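Local atomic coordinates of testis-expressed protein 101 (Mus musculus, PDB entry 7BPS), a protein that plays a role in fertilization by controlling the binding of sperm to the zona pellucida and the migration of spermatozoa into the oviduct. Residues A[5-13]-A[27-38]; A[18-26]-A[95-103]. All coordinates share one frame; numbering follows the deposited sequence.

Contact 1 of 2, residues A[5-13]-A[27-38]. With FUC (alpha-L-fucopyranose), chain C.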
loop_
_atom_site.group_PDB
_atom_site.type_symbol
_atom_site.label_atom_id
_atom_site.label_comp_id
_atom_site.label_asym_id
_atom_site.label_seq_id
_atom_site.Cartn_x
_atom_site.Cartn_y
_atom_site.Cartn_z
ATOM N N THR A 5 -7.182 -25.805 -1.020
ATOM C CA THR A 5 -8.510 -25.410 -1.557
ATOM C C THR A 5 -9.325 -24.599 -0.533
ATOM O O THR A 5 -10.402 -24.137 -0.942
ATOM C CB THR A 5 -9.317 -26.618 -2.072
ATOM O OG1 THR A 5 -9.450 -27.620 -1.059
ATOM C CG2 THR A 5 -8.714 -27.222 -3.322
ATOM N N TYR A 6 -8.865 -24.385 0.709
ATOM C CA TYR A 6 -9.385 -23.309 1.602
ATOM C C TYR A 6 -8.307 -22.231 1.801
ATOM O O TYR A 6 -7.128 -22.572 2.050
ATOM C CB TYR A 6 -9.847 -23.846 2.962
ATOM C CG TYR A 6 -11.079 -24.717 2.911
ATOM C CD1 TYR A 6 -12.352 -24.184 3.093
ATOM C CD2 TYR A 6 -10.977 -26.078 2.662
ATOM C CE1 TYR A 6 -13.483 -24.983 3.040
ATOM C CE2 TYR A 6 -12.100 -26.890 2.607
ATOM C CZ TYR A 6 -13.357 -26.340 2.789
ATOM O OH TYR A 6 -14.460 -27.138 2.730
ATOM N N CYS A 7 -8.724 -20.965 1.733
ATOM C CA CYS A 7 -7.882 -19.764 1.968
ATOM C C CYS A 7 -8.587 -18.806 2.916
ATOM O O CYS A 7 -9.822 -18.759 2.907
ATOM C CB CYS A 7 -7.609 -19.044 0.659
ATOM S SG CYS A 7 -6.737 -20.078 -0.544
ATOM N N GLN A 8 -7.839 -18.042 3.711
ATOM C CA GLN A 8 -8.390 -16.839 4.382
ATOM C C GLN A 8 -8.844 -15.856 3.298
ATOM O O GLN A 8 -8.205 -15.813 2.193
ATOM C CB GLN A 8 -7.355 -16.250 5.323
ATOM C CG GLN A 8 -7.166 -17.094 6.575
ATOM C CD GLN A 8 -6.383 -16.347 7.625
ATOM O OE1 GLN A 8 -6.345 -15.118 7.612
ATOM N NE2 GLN A 8 -5.731 -17.077 8.523
ATOM N N VAL A 9 -9.968 -15.177 3.537
ATOM C CA VAL A 9 -10.581 -14.206 2.579
ATOM C C VAL A 9 -11.006 -12.946 3.357
ATOM O O VAL A 9 -11.641 -13.062 4.429
ATOM C CB VAL A 9 -11.754 -14.836 1.806
ATOM C CG1 VAL A 9 -12.384 -13.865 0.815
ATOM C CG2 VAL A 9 -11.316 -16.108 1.085
ATOM N N SER A 10 -10.576 -11.785 2.872
ATOM C CA SER A 10 -10.893 -10.449 3.425
ATOM C C SER A 10 -10.352 -9.383 2.477
ATOM O O SER A 10 -9.298 -9.607 1.867
ATOM C CB SER A 10 -10.375 -10.269 4.822
ATOM O OG SER A 10 -9.028 -10.654 4.888
ATOM N N GLN A 11 -11.117 -8.311 2.320
ATOM C CA GLN A 11 -10.696 -7.085 1.616
ATOM C C GLN A 11 -10.976 -5.956 2.595
ATOM O O GLN A 11 -12.153 -5.851 2.990
ATOM C CB GLN A 11 -11.439 -6.929 0.285
ATOM C CG GLN A 11 -11.075 -7.999 -0.750
ATOM C CD GLN A 11 -11.780 -9.331 -0.585
ATOM O OE1 GLN A 11 -12.975 -9.385 -0.353
ATOM N NE2 GLN A 11 -11.033 -10.425 -0.654
ATOM N N THR A 12 -9.939 -5.237 3.029
ATOM C CA THR A 12 -10.053 -4.098 3.982
ATOM C C THR A 12 -9.249 -2.912 3.456
ATOM O O THR A 12 -8.198 -3.094 2.803
ATOM C CB THR A 12 -9.614 -4.488 5.400
ATOM O OG1 THR A 12 -8.191 -4.660 5.419
ATOM C CG2 THR A 12 -10.283 -5.764 5.879
ATOM N N LEU A 13 -9.795 -1.736 3.703
ATOM C CA LEU A 13 -9.169 -0.416 3.549
ATOM C C LEU A 13 -9.287 0.284 4.901
ATOM O O LEU A 13 -10.374 0.322 5.456
ATOM C CB LEU A 13 -9.928 0.364 2.468
ATOM C CG LEU A 13 -10.016 -0.261 1.069
ATOM C CD1 LEU A 13 -11.069 0.443 0.229
ATOM C CD2 LEU A 13 -8.684 -0.236 0.348
ATOM N N SER A 27 -8.325 -13.630 9.238
ATOM C CA SER A 27 -9.609 -13.534 8.501
ATOM C C SER A 27 -10.262 -14.926 8.449
ATOM O O SER A 27 -9.544 -15.918 8.637
ATOM C CB SER A 27 -9.370 -12.983 7.108
ATOM O OG SER A 27 -8.550 -11.819 7.132
ATOM N N LYS A 28 -11.563 -14.982 8.160
ATOM C CA LYS A 28 -12.369 -16.227 8.043
ATOM C C LYS A 28 -11.903 -16.976 6.793
ATOM O O LYS A 28 -11.547 -16.294 5.833
ATOM C CB LYS A 28 -13.869 -15.936 7.876
ATOM C CG LYS A 28 -14.469 -14.741 8.629
ATOM C CD LYS A 28 -14.961 -15.025 10.045
ATOM C CE LYS A 28 -16.469 -15.124 10.162
ATOM N NZ LYS A 28 -16.871 -15.876 11.375
ATOM N N ALA A 29 -11.929 -18.314 6.811
ATOM C CA ALA A 29 -11.623 -19.205 5.660
ATOM C C ALA A 29 -12.856 -19.356 4.760
ATOM O O ALA A 29 -13.984 -19.152 5.234
ATOM C CB ALA A 29 -11.163 -20.550 6.170
ATOM N N GLU A 30 -12.634 -19.620 3.484
ATOM C CA GLU A 30 -13.677 -19.906 2.466
ATOM C C GLU A 30 -13.098 -20.950 1.517
ATOM O O GLU A 30 -11.842 -21.053 1.437
ATOM C CB GLU A 30 -14.093 -18.672 1.656
ATOM C CG GLU A 30 -14.858 -17.640 2.467
ATOM C CD GLU A 30 -15.329 -16.455 1.647
ATOM O OE1 GLU A 30 -15.236 -16.531 0.401
ATOM O OE2 GLU A 30 -15.749 -15.443 2.260
ATOM N N GLN A 31 -13.965 -21.728 0.873
ATOM C CA GLN A 31 -13.545 -22.784 -0.075
ATOM C C GLN A 31 -13.227 -22.116 -1.412
ATOM O O GLN A 31 -14.059 -21.346 -1.891
ATOM C CB GLN A 31 -14.645 -23.833 -0.214
ATOM C CG GLN A 31 -14.225 -25.054 -1.026
ATOM C CD GLN A 31 -15.403 -25.942 -1.342
ATOM O OE1 GLN A 31 -16.104 -25.747 -2.340
ATOM N NE2 GLN A 31 -15.639 -26.904 -0.467
ATOM N N CYS A 32 -12.060 -22.397 -1.976
ATOM C CA CYS A 32 -11.659 -21.964 -3.343
ATOM C C CYS A 32 -12.259 -22.951 -4.350
ATOM O O CYS A 32 -12.539 -24.102 -3.947
ATOM C CB CYS A 32 -10.136 -21.907 -3.479
ATOM S SG CYS A 32 -9.310 -20.949 -2.168
ATOM N N ASN A 33 -12.427 -22.531 -5.606
ATOM C CA ASN A 33 -12.585 -23.464 -6.751
ATOM C C ASN A 33 -11.346 -24.360 -6.810
ATOM O O ASN A 33 -10.323 -24.052 -6.200
ATOM C CB ASN A 33 -12.826 -22.710 -8.057
ATOM C CG ASN A 33 -13.985 -21.741 -7.959
ATOM O OD1 ASN A 33 -15.075 -22.099 -7.522
ATOM N ND2 ASN A 33 -13.755 -20.503 -8.353
ATOM N N PRO A 34 -11.394 -25.520 -7.506
ATOM C CA PRO A 34 -10.206 -26.374 -7.645
ATOM C C PRO A 34 -9.109 -25.713 -8.505
ATOM O O PRO A 34 -9.441 -24.843 -9.315
ATOM C CB PRO A 34 -10.755 -27.648 -8.306
ATOM C CG PRO A 34 -12.263 -27.566 -8.110
ATOM C CD PRO A 34 -12.585 -26.088 -8.158
ATOM N N GLY A 35 -7.844 -26.101 -8.305
ATOM C CA GLY A 35 -6.692 -25.488 -9.006
ATOM C C GLY A 35 -6.623 -23.976 -8.807
ATOM O O GLY A 35 -6.355 -23.242 -9.811
ATOM N N GLU A 36 -6.933 -23.534 -7.576
ATOM C CA GLU A 36 -6.700 -22.174 -7.021
ATOM C C GLU A 36 -5.794 -22.295 -5.789
ATOM O O GLU A 36 -5.881 -23.309 -5.066
ATOM C CB GLU A 36 -8.011 -21.471 -6.644
ATOM C CG GLU A 36 -8.773 -20.916 -7.835
ATOM C CD GLU A 36 -10.068 -20.195 -7.485
ATOM O OE1 GLU A 36 -10.504 -20.283 -6.306
ATOM O OE2 GLU A 36 -10.639 -19.546 -8.389
ATOM N N LEU A 37 -4.958 -21.286 -5.561
ATOM C CA LEU A 37 -4.126 -21.175 -4.338
ATOM C C LEU A 37 -4.549 -19.934 -3.555
ATOM O O LEU A 37 -5.487 -19.246 -4.001
ATOM C CB LEU A 37 -2.637 -21.162 -4.706
ATOM C CG LEU A 37 -2.217 -20.271 -5.865
ATOM C CD1 LEU A 37 -1.911 -18.874 -5.377
ATOM C CD2 LEU A 37 -1.006 -20.849 -6.557
ATOM N N CYS A 38 -3.911 -19.716 -2.405
ATOM C CA CYS A 38 -4.140 -18.564 -1.508
ATOM C C CYS A 38 -3.153 -17.428 -1.817
ATOM O O CYS A 38 -2.022 -17.686 -2.273
ATOM C CB CYS A 38 -3.974 -19.012 -0.071
ATOM S SG CYS A 38 -4.951 -20.476 0.355
HETATM C C1 FUC C . -12.131 -13.175 14.975
HETATM C C2 FUC C . -13.259 -12.218 14.671
HETATM C C3 FUC C . -12.751 -11.290 13.556
HETATM C C4 FUC C . -12.231 -12.068 12.343
HETATM C C5 FUC C . -11.504 -13.406 12.670
HETATM C C6 FUC C . -11.747 -14.466 11.603
HETATM O O2 FUC C . -13.595 -11.560 15.907
HETATM O O3 FUC C . -13.765 -10.387 13.084
HETATM O O4 FUC C . -13.316 -12.254 11.414
HETATM O O5 FUC C . -11.810 -14.060 13.917
#

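Contact 2 of 2, residues A[18-26]-A[95-103]. With NAG (2-acetamido-2-deoxy-beta-D-glucopyranose), chain B; SO4 (sulfate ion), chain G.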
loop_
_atom_site.group_PDB
_atom_site.type_symbol
_atom_site.label_atom_id
_atom_site.label_comp_id
_atom_site.label_asym_id
_atom_site.label_seq_id
_atom_site.Cartn_x
_atom_site.Cartn_y
_atom_site.Cartn_z
ATOM N N ASP A 18 -0.795 2.912 14.026
ATOM C CA ASP A 18 0.420 2.108 14.289
ATOM C C ASP A 18 0.161 0.694 13.768
ATOM O O ASP A 18 -0.020 -0.245 14.542
ATOM C CB ASP A 18 0.745 2.179 15.785
ATOM C CG ASP A 18 2.149 1.742 16.165
ATOM O OD1 ASP A 18 2.966 1.439 15.257
ATOM O OD2 ASP A 18 2.412 1.730 17.377
ATOM N N PRO A 19 0.046 0.525 12.431
ATOM C CA PRO A 19 -0.353 -0.757 11.848
ATOM C C PRO A 19 0.617 -1.902 12.152
ATOM O O PRO A 19 0.159 -3.031 12.221
ATOM C CB PRO A 19 -0.408 -0.491 10.336
ATOM C CG PRO A 19 0.350 0.801 10.141
ATOM C CD PRO A 19 0.181 1.585 11.427
ATOM N N GLY A 20 1.904 -1.589 12.328
ATOM C CA GLY A 20 2.928 -2.528 12.838
ATOM C C GLY A 20 2.494 -3.242 14.113
ATOM O O GLY A 20 2.650 -4.490 14.183
ATOM N N ARG A 21 1.937 -2.501 15.071
ATOM C CA ARG A 21 1.530 -3.028 16.404
ATOM C C ARG A 21 0.129 -3.664 16.321
ATOM O O ARG A 21 -0.008 -4.838 16.685
ATOM C CB ARG A 21 1.525 -1.917 17.468
ATOM C CG ARG A 21 2.749 -1.843 18.378
ATOM C CD ARG A 21 2.414 -1.332 19.781
ATOM N NE ARG A 21 1.871 0.033 19.823
ATOM C CZ ARG A 21 0.606 0.380 20.099
ATOM N NH1 ARG A 21 0.260 1.660 20.095
ATOM N NH2 ARG A 21 -0.311 -0.529 20.386
ATOM N N THR A 22 -0.868 -2.910 15.863
ATOM C CA THR A 22 -2.304 -3.097 16.201
ATOM C C THR A 22 -3.066 -3.944 15.165
ATOM O O THR A 22 -4.117 -4.493 15.528
ATOM C CB THR A 22 -2.970 -1.724 16.329
ATOM O OG1 THR A 22 -2.870 -1.093 15.045
ATOM C CG2 THR A 22 -2.323 -0.890 17.416
ATOM N N PHE A 23 -2.585 -4.035 13.923
ATOM C CA PHE A 23 -3.362 -4.573 12.776
ATOM C C PHE A 23 -3.487 -6.081 12.903
ATOM O O PHE A 23 -2.449 -6.756 12.883
ATOM C CB PHE A 23 -2.694 -4.242 11.443
ATOM C CG PHE A 23 -3.593 -4.410 10.253
ATOM C CD1 PHE A 23 -3.691 -5.627 9.608
ATOM C CD2 PHE A 23 -4.322 -3.336 9.765
ATOM C CE1 PHE A 23 -4.506 -5.784 8.496
ATOM C CE2 PHE A 23 -5.138 -3.490 8.651
ATOM C CZ PHE A 23 -5.219 -4.714 8.013
ATOM N N ASN A 24 -4.716 -6.567 13.051
ATOM C CA ASN A 24 -5.063 -8.013 13.058
ATOM C C ASN A 24 -5.539 -8.426 11.650
ATOM O O ASN A 24 -6.677 -8.083 11.290
ATOM C CB ASN A 24 -6.113 -8.343 14.127
ATOM C CG ASN A 24 -6.292 -9.830 14.310
ATOM O OD1 ASN A 24 -5.884 -10.602 13.446
ATOM N ND2 ASN A 24 -6.875 -10.245 15.428
ATOM N N TRP A 25 -4.717 -9.178 10.915
ATOM C CA TRP A 25 -4.966 -9.625 9.515
ATOM C C TRP A 25 -5.614 -11.028 9.446
ATOM O O TRP A 25 -5.993 -11.448 8.334
ATOM C CB TRP A 25 -3.643 -9.598 8.738
ATOM C CG TRP A 25 -3.789 -9.478 7.256
ATOM C CD1 TRP A 25 -4.930 -9.274 6.550
ATOM C CD2 TRP A 25 -2.715 -9.492 6.302
ATOM N NE1 TRP A 25 -4.644 -9.201 5.213
ATOM C CE2 TRP A 25 -3.298 -9.326 5.032
ATOM C CE3 TRP A 25 -1.324 -9.645 6.395
ATOM C CZ2 TRP A 25 -2.536 -9.263 3.873
ATOM C CZ3 TRP A 25 -0.573 -9.615 5.242
ATOM C CH2 TRP A 25 -1.176 -9.419 3.999
ATOM N N THR A 26 -5.726 -11.736 10.573
ATOM C CA THR A 26 -6.455 -13.028 10.677
ATOM C C THR A 26 -7.904 -12.827 10.204
ATOM O O THR A 26 -8.595 -11.948 10.725
ATOM C CB THR A 26 -6.384 -13.601 12.099
ATOM O OG1 THR A 26 -5.000 -13.754 12.424
ATOM C CG2 THR A 26 -7.112 -14.923 12.263
ATOM N N ASN A 95 -2.022 -17.001 6.248
ATOM C CA ASN A 95 -2.464 -16.943 7.660
ATOM C C ASN A 95 -1.648 -15.904 8.457
ATOM O O ASN A 95 -1.729 -15.910 9.696
ATOM C CB ASN A 95 -2.388 -18.349 8.265
ATOM C CG ASN A 95 -0.971 -18.878 8.416
ATOM O OD1 ASN A 95 -0.025 -18.390 7.795
ATOM N ND2 ASN A 95 -0.808 -19.879 9.270
ATOM N N LYS A 96 -0.917 -15.009 7.797
ATOM C CA LYS A 96 -0.210 -13.910 8.507
ATOM C C LYS A 96 -1.244 -13.111 9.319
ATOM O O LYS A 96 -2.293 -12.775 8.770
ATOM C CB LYS A 96 0.547 -13.049 7.495
ATOM C CG LYS A 96 1.472 -12.011 8.109
ATOM C CD LYS A 96 2.663 -11.695 7.232
ATOM C CE LYS A 96 3.638 -10.730 7.871
ATOM N NZ LYS A 96 4.242 -11.262 9.116
ATOM N N ASP A 97 -0.980 -12.849 10.597
ATOM C CA ASP A 97 -1.944 -12.234 11.549
ATOM C C ASP A 97 -1.577 -10.760 11.756
ATOM O O ASP A 97 -2.468 -9.968 12.080
ATOM C CB ASP A 97 -2.011 -13.067 12.836
ATOM C CG ASP A 97 -1.478 -12.423 14.103
ATOM O OD1 ASP A 97 -2.124 -11.452 14.583
ATOM O OD2 ASP A 97 -0.461 -12.938 14.640
ATOM N N SER A 98 -0.318 -10.410 11.539
ATOM C CA SER A 98 0.337 -9.171 12.043
ATOM C C SER A 98 1.254 -8.609 10.950
ATOM O O SER A 98 1.823 -9.404 10.163
ATOM C CB SER A 98 1.083 -9.467 13.342
ATOM O OG SER A 98 2.412 -8.941 13.370
ATOM N N LEU A 99 1.395 -7.283 10.919
ATOM C CA LEU A 99 2.220 -6.551 9.928
ATOM C C LEU A 99 3.560 -6.142 10.551
ATOM O O LEU A 99 4.272 -5.277 9.955
ATOM C CB LEU A 99 1.426 -5.323 9.480
ATOM C CG LEU A 99 0.040 -5.593 8.908
ATOM C CD1 LEU A 99 -0.530 -4.315 8.330
ATOM C CD2 LEU A 99 0.069 -6.676 7.846
ATOM N N ALA A 100 3.917 -6.710 11.702
ATOM C CA ALA A 100 5.118 -6.306 12.474
ATOM C C ALA A 100 6.376 -6.486 11.610
ATOM O O ALA A 100 7.200 -5.572 11.582
ATOM C CB ALA A 100 5.186 -7.094 13.763
ATOM N N SER A 101 6.502 -7.605 10.899
ATOM C CA SER A 101 7.676 -7.931 10.050
ATOM C C SER A 101 7.634 -7.167 8.717
ATOM O O SER A 101 8.560 -7.361 7.935
ATOM C CB SER A 101 7.761 -9.416 9.799
ATOM O OG SER A 101 6.721 -9.826 8.919
ATOM N N VAL A 102 6.609 -6.351 8.450
ATOM C CA VAL A 102 6.383 -5.714 7.119
ATOM C C VAL A 102 6.741 -4.229 7.189
ATOM O O VAL A 102 7.355 -3.756 6.226
ATOM C CB VAL A 102 4.918 -5.895 6.679
ATOM C CG1 VAL A 102 4.602 -5.204 5.363
ATOM C CG2 VAL A 102 4.539 -7.356 6.611
ATOM N N TRP A 103 6.350 -3.521 8.259
ATOM C CA TRP A 103 6.266 -2.026 8.267
ATOM C C TRP A 103 7.292 -1.437 9.251
ATOM O O TRP A 103 6.879 -1.268 10.402
ATOM C CB TRP A 103 4.811 -1.594 8.569
ATOM C CG TRP A 103 4.498 -0.122 8.501
ATOM C CD1 TRP A 103 4.010 0.647 9.518
ATOM C CD2 TRP A 103 4.573 0.756 7.355
ATOM N NE1 TRP A 103 3.796 1.933 9.096
ATOM C CE2 TRP A 103 4.141 2.033 7.774
ATOM C CE3 TRP A 103 4.993 0.594 6.029
ATOM C CZ2 TRP A 103 4.143 3.137 6.915
ATOM C CZ3 TRP A 103 4.983 1.679 5.179
ATOM C CH2 TRP A 103 4.562 2.932 5.615
HETATM C C1 NAG B . -7.064 -11.646 15.764
HETATM C C2 NAG B . -6.316 -12.054 17.060
HETATM C C3 NAG B . -6.449 -13.578 17.271
HETATM C C4 NAG B . -7.921 -13.953 17.308
HETATM C C5 NAG B . -8.556 -13.528 15.971
HETATM C C6 NAG B . -9.997 -14.024 15.950
HETATM C C7 NAG B . -4.335 -10.882 18.087
HETATM C C8 NAG B . -2.834 -10.730 18.079
HETATM N N2 NAG B . -4.883 -11.665 17.111
HETATM O O3 NAG B . -5.857 -14.048 18.489
HETATM O O4 NAG B . -8.068 -15.363 17.600
HETATM O O5 NAG B . -8.441 -12.094 15.759
HETATM O O6 NAG B . -10.812 -13.213 15.108
HETATM O O7 NAG B . -4.996 -10.322 18.968
HETATM S S SO4 G . 2.390 -13.419 11.935
HETATM O O1 SO4 G . 3.376 -13.935 11.015
HETATM O O2 SO4 G . 2.895 -13.507 13.288
HETATM O O3 SO4 G . 2.119 -12.039 11.612
HETATM O O4 SO4 G . 1.176 -14.191 11.833
HETATM O O HOH W 1 0.154 -5.647 13.053
HETATM O O HOH W 2 -4.169 -16.008 10.661
#

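Contact 1 of 2, residues A[5-13]-A[27-38]
Tyr6 lays its ring obliquely across the side chain of Gln31, the two facing each other as a non-hydrogen-bonded antiparallel pair. CG of Gln31 rests over one ring face, offset toward the rim, while CB of Gln31 lies 3.6 Å from CE1 of Tyr6. Gln31 turns CG away from its own backbone N (chi1 -172°) and runs extended along the ring as far as the phenol, where NE2 gives a weak, long hydrogen bond of 3.4 Å to OH of Tyr6. Glu30, on the opposite face from Tyr6 and Gln31, meets both methyls of Val9, the two side chains crossing at about a right angle: CG2 of Val9 touches CB of Glu30 at 3.8 Å, and CG1 reaches the carboxylate end. Backbone bonds hold the ladder, with Cys7 and Glu30 exchanging N-H and C=O in both directions and Cys32 N closing the end on Thr5 O at 2.6 Å.

Gln8 extends its side chain to Ser27. Its OE1 takes the backbone N-H of Ser27 at 3.0 Å, the donor standing 61° out of the amide carbonyl plane, and Lys58 NZ is a second donor to this oxygen. The Cys7–Cys38 disulfide, SG to SG 2.0 Å, turns inward, and SG of Cys32 packs 3.2 Å from SG of Cys7; Cys32 itself is bonded to Cys60, so two bridges lie side by side, as in the cysteine-rich head of a Ly6/uPAR domain. The short strand 29-31 forms one border of the six-stranded antiparallel sheet, beside strand 6-16, while Cys38 lies near the start of strand 37-46, between strands 52-61 and 80-88.

Contact 2 of 2, residues A[18-26]-A[95-103]
The segment linking strands 6-16 and 29-31, with its short helix 19-22, packs here against the irregular chain that follows strand 80-88, and Leu99 is the central apolar residue. CD1 of Leu99 sits over the face of the Phe23 ring in a CH-pi contact, 4.0 Å from the ring centroid, while CD2 meets CE3 of Trp25 at 3.6 Å. Leu99 and Trp25 cross at about a right angle. Phe23 holds CG anti to the backbone N (chi1 -164°), which brings its ring to CD1 of Leu99. Farther along, CG of Pro19 touches CD1 of Trp103.

A single direct hydrogen bond crosses between the backbones, from Trp25 N to Asp97 O at 2.7 Å; it is almost straight at the hydrogen, 178°, although the donor stands 40° above the carbonyl plane. Water 1 extends the link, accepting from Leu99 N and lying within bonding distance of the carbonyls of Pro19 and Phe23; water 2 joins Thr26 OG1 to Asn95 O.

Asn24 is N-glycosylated through ND2, and its OD1 accepts from Thr26 N at 3.1 Å, an Asx turn that would limit rotation of the sugar-bearing amide. At the 96-98 backbone, a sulfate, probably from the crystallisation liquor, is held by Asp97 N at 2.8 Å to O4, with weaker bonds from Ser98 N and Lys96 NZ. Trp25 also makes a cation-pi contact with Lys58 of strand 52-61. Two non-strand segments thus cover the sheet of the first of the tandem Ly6/uPAR domains, a three-finger fold.

From the N terminus, strand 6-16 supplies residues 5-13 of contact 1 (from Tyr6 on), and the chain then passes into 18-26, the first half of contact 2, with helix 19-22, before returning as 27-38 to complete contact 1. Contact 1 therefore closes a short loop, whereas contact 2 closes a long one that takes in strands 29-31 to 80-88. Because their segments alternate, the two loops cross. Their centres are about 18 Å apart, yet they touch where Gln8 NE2 lies 3.4 Å from Asn95 CA. Together they tie the disulfide-bonded end of the sheet to the segments lying across its face.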